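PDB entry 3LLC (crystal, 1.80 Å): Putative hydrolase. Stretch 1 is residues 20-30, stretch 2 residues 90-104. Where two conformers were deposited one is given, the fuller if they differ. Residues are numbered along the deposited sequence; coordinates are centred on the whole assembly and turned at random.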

# COMPACT_ATOMS: atom_id res chain seq x y z
N SER A 20 18.49 14.94 9.74
CA SER A 20 17.86 15.66 8.62
C SER A 20 16.91 14.78 7.82
O SER A 20 16.20 15.28 6.96
CB SER A 20 18.92 16.28 7.71
OG SER A 20 19.60 15.28 6.98
N ASP A 21 16.90 13.47 8.09
CA ASP A 21 15.89 12.57 7.54
C ASP A 21 14.62 12.43 8.38
O ASP A 21 13.70 11.74 7.95
CB ASP A 21 16.50 11.17 7.29
CG ASP A 21 17.58 11.18 6.20
OD1 ASP A 21 17.42 11.88 5.18
OD2 ASP A 21 18.60 10.49 6.37
N ALA A 22 14.57 13.02 9.57
CA ALA A 22 13.39 12.89 10.44
C ALA A 22 12.17 13.53 9.77
O ALA A 22 12.28 14.56 9.11
CB ALA A 22 13.62 13.48 11.79
N ARG A 23 11.02 12.89 9.89
CA ARG A 23 9.76 13.47 9.44
C ARG A 23 8.62 13.03 10.34
O ARG A 23 8.63 11.91 10.88
CB ARG A 23 9.48 13.11 7.97
CG ARG A 23 9.30 11.62 7.64
CD ARG A 23 10.54 11.04 7.09
NE ARG A 23 10.43 9.67 6.60
CZ ARG A 23 11.40 8.77 6.74
NH1 ARG A 23 12.53 9.09 7.40
NH2 ARG A 23 11.26 7.55 6.25
N SER A 24 7.62 13.90 10.49
CA SER A 24 6.44 13.59 11.29
C SER A 24 5.31 13.04 10.41
O SER A 24 4.91 13.67 9.41
CB SER A 24 5.94 14.82 12.06
OG SER A 24 6.84 15.31 13.05
N ILE A 25 4.78 11.87 10.78
CA ILE A 25 3.72 11.18 10.06
C ILE A 25 2.38 11.34 10.80
O ILE A 25 2.26 11.06 12.02
CB ILE A 25 4.09 9.66 9.88
CG1 ILE A 25 5.38 9.53 9.07
CG2 ILE A 25 2.92 8.84 9.28
CD1 ILE A 25 5.35 10.20 7.64
N ALA A 26 1.37 11.85 10.08
CA ALA A 26 0.03 12.04 10.62
C ALA A 26 -0.76 10.71 10.49
O ALA A 26 -0.73 10.04 9.44
CB ALA A 26 -0.71 13.19 9.88
N ALA A 27 -1.48 10.35 11.56
CA ALA A 27 -2.28 9.11 11.61
C ALA A 27 -3.63 9.32 12.30
O ALA A 27 -3.78 10.18 13.18
CB ALA A 27 -1.47 7.94 12.30
N LEU A 28 -4.61 8.56 11.85
CA LEU A 28 -5.97 8.52 12.39
C LEU A 28 -6.25 7.06 12.80
O LEU A 28 -6.18 6.16 11.95
CB LEU A 28 -6.98 8.97 11.31
CG LEU A 28 -6.92 10.45 10.87
CD1 LEU A 28 -7.76 10.68 9.60
CD2 LEU A 28 -7.35 11.41 12.04
N VAL A 29 -6.57 6.84 14.07
CA VAL A 29 -6.67 5.49 14.64
C VAL A 29 -7.96 5.28 15.44
O VAL A 29 -8.42 6.17 16.18
CB VAL A 29 -5.48 5.17 15.57
CG1 VAL A 29 -5.63 5.89 16.91
CG2 VAL A 29 -5.37 3.68 15.80
N ARG A 30 -8.55 4.10 15.26
CA ARG A 30 -9.72 3.67 15.99
C ARG A 30 -9.32 2.38 16.72
O ARG A 30 -8.91 1.42 16.08
CB ARG A 30 -10.84 3.41 14.98
CG ARG A 30 -12.16 3.05 15.54
CD ARG A 30 -13.13 2.64 14.43
NE ARG A 30 -13.44 3.72 13.51
CZ ARG A 30 -14.43 4.61 13.67
NH1 ARG A 30 -15.18 4.62 14.77
NH2 ARG A 30 -14.65 5.53 12.75
N SER A 90 11.61 2.64 -0.01
CA SER A 90 12.26 2.39 1.28
C SER A 90 11.76 3.32 2.41
O SER A 90 11.51 2.86 3.54
CB SER A 90 13.78 2.46 1.19
OG SER A 90 14.32 1.40 0.39
N ARG A 91 11.66 4.63 2.13
CA ARG A 91 11.22 5.60 3.14
C ARG A 91 9.75 5.41 3.53
O ARG A 91 9.38 5.53 4.72
CB ARG A 91 11.46 7.06 2.69
CG ARG A 91 12.91 7.47 2.86
CD ARG A 91 13.25 8.75 2.15
NE ARG A 91 12.49 9.95 2.55
CZ ARG A 91 12.78 10.75 3.58
NH1 ARG A 91 13.77 10.48 4.43
NH2 ARG A 91 12.04 11.84 3.78
N TRP A 92 8.90 5.11 2.54
CA TRP A 92 7.47 4.94 2.79
C TRP A 92 7.18 3.62 3.52
O TRP A 92 6.32 3.56 4.39
CB TRP A 92 6.68 5.05 1.47
CG TRP A 92 6.71 6.49 0.91
CD1 TRP A 92 6.72 7.64 1.64
CD2 TRP A 92 6.69 6.91 -0.49
NE1 TRP A 92 6.72 8.75 0.81
CE2 TRP A 92 6.69 8.33 -0.49
CE3 TRP A 92 6.68 6.24 -1.70
CZ2 TRP A 92 6.67 9.09 -1.68
CZ3 TRP A 92 6.69 6.98 -2.89
CH2 TRP A 92 6.70 8.39 -2.86
N LEU A 93 7.98 2.60 3.23
CA LEU A 93 7.94 1.36 4.00
C LEU A 93 8.38 1.59 5.45
O LEU A 93 7.74 1.07 6.38
CB LEU A 93 8.85 0.29 3.35
CG LEU A 93 9.11 -0.99 4.16
CD1 LEU A 93 7.78 -1.79 4.39
CD2 LEU A 93 10.16 -1.89 3.40
N GLU A 94 9.47 2.34 5.64
CA GLU A 94 9.96 2.65 6.97
C GLU A 94 8.86 3.33 7.81
O GLU A 94 8.72 3.07 9.02
CB GLU A 94 11.18 3.57 6.87
CG GLU A 94 11.82 3.89 8.21
CD GLU A 94 13.01 4.86 8.13
OE1 GLU A 94 13.20 5.55 7.09
OE2 GLU A 94 13.74 4.94 9.14
N GLU A 95 8.09 4.20 7.17
CA GLU A 95 6.98 4.89 7.84
C GLU A 95 5.84 3.91 8.24
O GLU A 95 5.32 3.95 9.36
CB GLU A 95 6.47 6.02 6.93
CG GLU A 95 7.50 7.16 6.76
CD GLU A 95 7.31 8.01 5.48
OE1 GLU A 95 6.20 7.95 4.92
OE2 GLU A 95 8.27 8.74 5.10
N ALA A 96 5.45 3.04 7.32
CA ALA A 96 4.43 2.04 7.58
C ALA A 96 4.84 1.18 8.78
O ALA A 96 4.02 0.97 9.69
CB ALA A 96 4.14 1.17 6.31
N LEU A 97 6.08 0.71 8.81
CA LEU A 97 6.56 -0.12 9.91
C LEU A 97 6.58 0.68 11.24
O LEU A 97 6.23 0.15 12.31
CB LEU A 97 7.93 -0.71 9.57
CG LEU A 97 8.60 -1.68 10.54
CD1 LEU A 97 7.63 -2.81 10.91
CD2 LEU A 97 9.91 -2.25 9.96
N ALA A 98 7.01 1.95 11.19
CA ALA A 98 7.02 2.79 12.38
C ALA A 98 5.61 3.02 12.96
O ALA A 98 5.42 3.09 14.18
CB ALA A 98 7.73 4.15 12.11
N VAL A 99 4.63 3.18 12.08
CA VAL A 99 3.26 3.39 12.52
C VAL A 99 2.75 2.10 13.20
O VAL A 99 2.21 2.15 14.32
CB VAL A 99 2.37 3.80 11.34
CG1 VAL A 99 0.88 3.66 11.73
CG2 VAL A 99 2.73 5.23 10.91
N LEU A 100 3.00 0.96 12.57
CA LEU A 100 2.63 -0.32 13.18
C LEU A 100 3.31 -0.53 14.54
O LEU A 100 2.64 -0.94 15.50
CB LEU A 100 2.87 -1.49 12.22
CG LEU A 100 2.25 -2.84 12.60
CD1 LEU A 100 0.75 -2.85 12.33
CD2 LEU A 100 2.93 -3.93 11.82
N ASP A 101 4.61 -0.24 14.64
CA ASP A 101 5.35 -0.40 15.90
C ASP A 101 4.94 0.60 16.99
O ASP A 101 5.16 0.36 18.20
CB ASP A 101 6.86 -0.30 15.67
CG ASP A 101 7.42 -1.48 14.82
OD1 ASP A 101 6.71 -2.51 14.62
OD2 ASP A 101 8.59 -1.38 14.36
N HIS A 102 4.34 1.72 16.59
CA HIS A 102 3.87 2.72 17.57
C HIS A 102 2.62 2.19 18.29
O HIS A 102 2.49 2.35 19.48
CB HIS A 102 3.59 4.05 16.87
CG HIS A 102 3.18 5.16 17.79
ND1 HIS A 102 4.10 5.92 18.50
CD2 HIS A 102 1.96 5.66 18.11
CE1 HIS A 102 3.45 6.81 19.24
NE2 HIS A 102 2.16 6.69 19.01
N PHE A 103 1.69 1.59 17.54
CA PHE A 103 0.40 1.14 18.06
C PHE A 103 0.38 -0.32 18.50
O PHE A 103 -0.42 -0.69 19.36
CB PHE A 103 -0.67 1.40 17.01
CG PHE A 103 -0.91 2.88 16.75
CD1 PHE A 103 -1.52 3.65 17.73
CD2 PHE A 103 -0.52 3.48 15.57
CE1 PHE A 103 -1.74 5.01 17.53
CE2 PHE A 103 -0.75 4.82 15.35
CZ PHE A 103 -1.36 5.59 16.33
N LYS A 104 1.24 -1.15 17.90
CA LYS A 104 1.44 -2.57 18.29
C LYS A 104 0.16 -3.39 18.41
O LYS A 104 -0.08 -4.00 19.44
CB LYS A 104 2.17 -2.66 19.62
CG LYS A 104 3.59 -2.16 19.60
CD LYS A 104 4.19 -2.19 21.01
CE LYS A 104 5.71 -2.29 20.96
NZ LYS A 104 6.35 -1.34 19.99
O HOH W 1 13.04 14.00 5.46
O HOH W 2 15.08 7.50 7.35

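Strand 23-30 of this putative hydrolase packs against helix 90-103, their axes 10.2 Å apart at closest approach and their N-to-C directions 58° apart. Along the strand, alternate side chains, those of Arg23, Ile25, Ala27 and Val29, point toward the helix, which answers with Arg91, Glu95, Val99 and Phe103, spaced four residues apart and so lying along one side of it. The contact buries 484 Å² and changes from charged to apolar along its length.

Asp21, in the 3-10 segment before the strand, opens the contact at its exposed margin. Its carboxylate makes a long salt bridge to Arg91, with Asp21 OD1 4.0 Å from Arg91 NH1, so the attraction is electrostatic and no hydrogen bond joins the two side chains. Its carbonyl is more closely engaged: Asp21 O accepts a hydrogen bond from Arg23 NH1 at 2.9 Å, which ties the arginine back to its own stretch. Water 1 gives a second link, accepting from Arg91 NH2 at 2.9 Å and donating weakly to Asp21 O at 3.4 Å. Ala22 points away from the helix.

Arg23 is the hub, with 106 Å² covered by the helix. Its guanidinium meets carboxylates at its edge, near its plane, where N-H groups can point straight at acceptors. Arg23 NE donates to Glu95 OE2 at 2.8 Å and 169°, and Arg23 NH2 donates to Glu94 OE1 at 2.9 Å and 163°; both are salt bridges. The CA-to-CB bond of Glu94 points sideways, but its extended side chain (chi1 and chi2 both t) brings the carboxylate to the arginine. Arg23 NH2 also donates to the backbone at Arg91 O, 3.2 Å away, and weakly to Glu95 OE2 at 3.4 Å. Arg91 O also accepts the helical hydrogen bond from Glu95 N at 3.1 Å, so the arginine shares an acceptor with the helix backbone. Water 2 closes a further bridge, accepting from Arg23 NH1 at 3.0 Å and donating to Glu94 OE1 at 2.7 Å.

One face of the same guanidinium is covered by that of Arg91, the centres 4.0 Å apart and the planes at 24°. The stack brings like charges together, Arg23 NH1 lying 3.5 Å from Arg91 NH1, but Glu94, Glu95 and Asp21 supply negative charge around the pair.

At Ile25 the contact begins to turn apolar. Ile25 CD1 lies 3.6 Å from Glu95 OE1, an oxygen hydrogen-bonded elsewhere in the structure, while Ile25 CG2 meets Val99 CG2 at 4.0 Å. The backbones are close here, Ile25 CA being 7.4 Å from Glu95 CA.

Ala26 and Leu28 point away. Between them, Ala27 places CB near the plane of the Phe103 ring, at its edge, 4.4 Å from Phe103 CE2. Val29 takes the ring's face: its CG2 lies over one side, and its CG1 comes within 4.0 Å of Phe103 CE1. Phe103, in the last helical turn just before Lys104 leaves helical geometry with positive phi, thus packs its ring against two successive inward-facing strand residues.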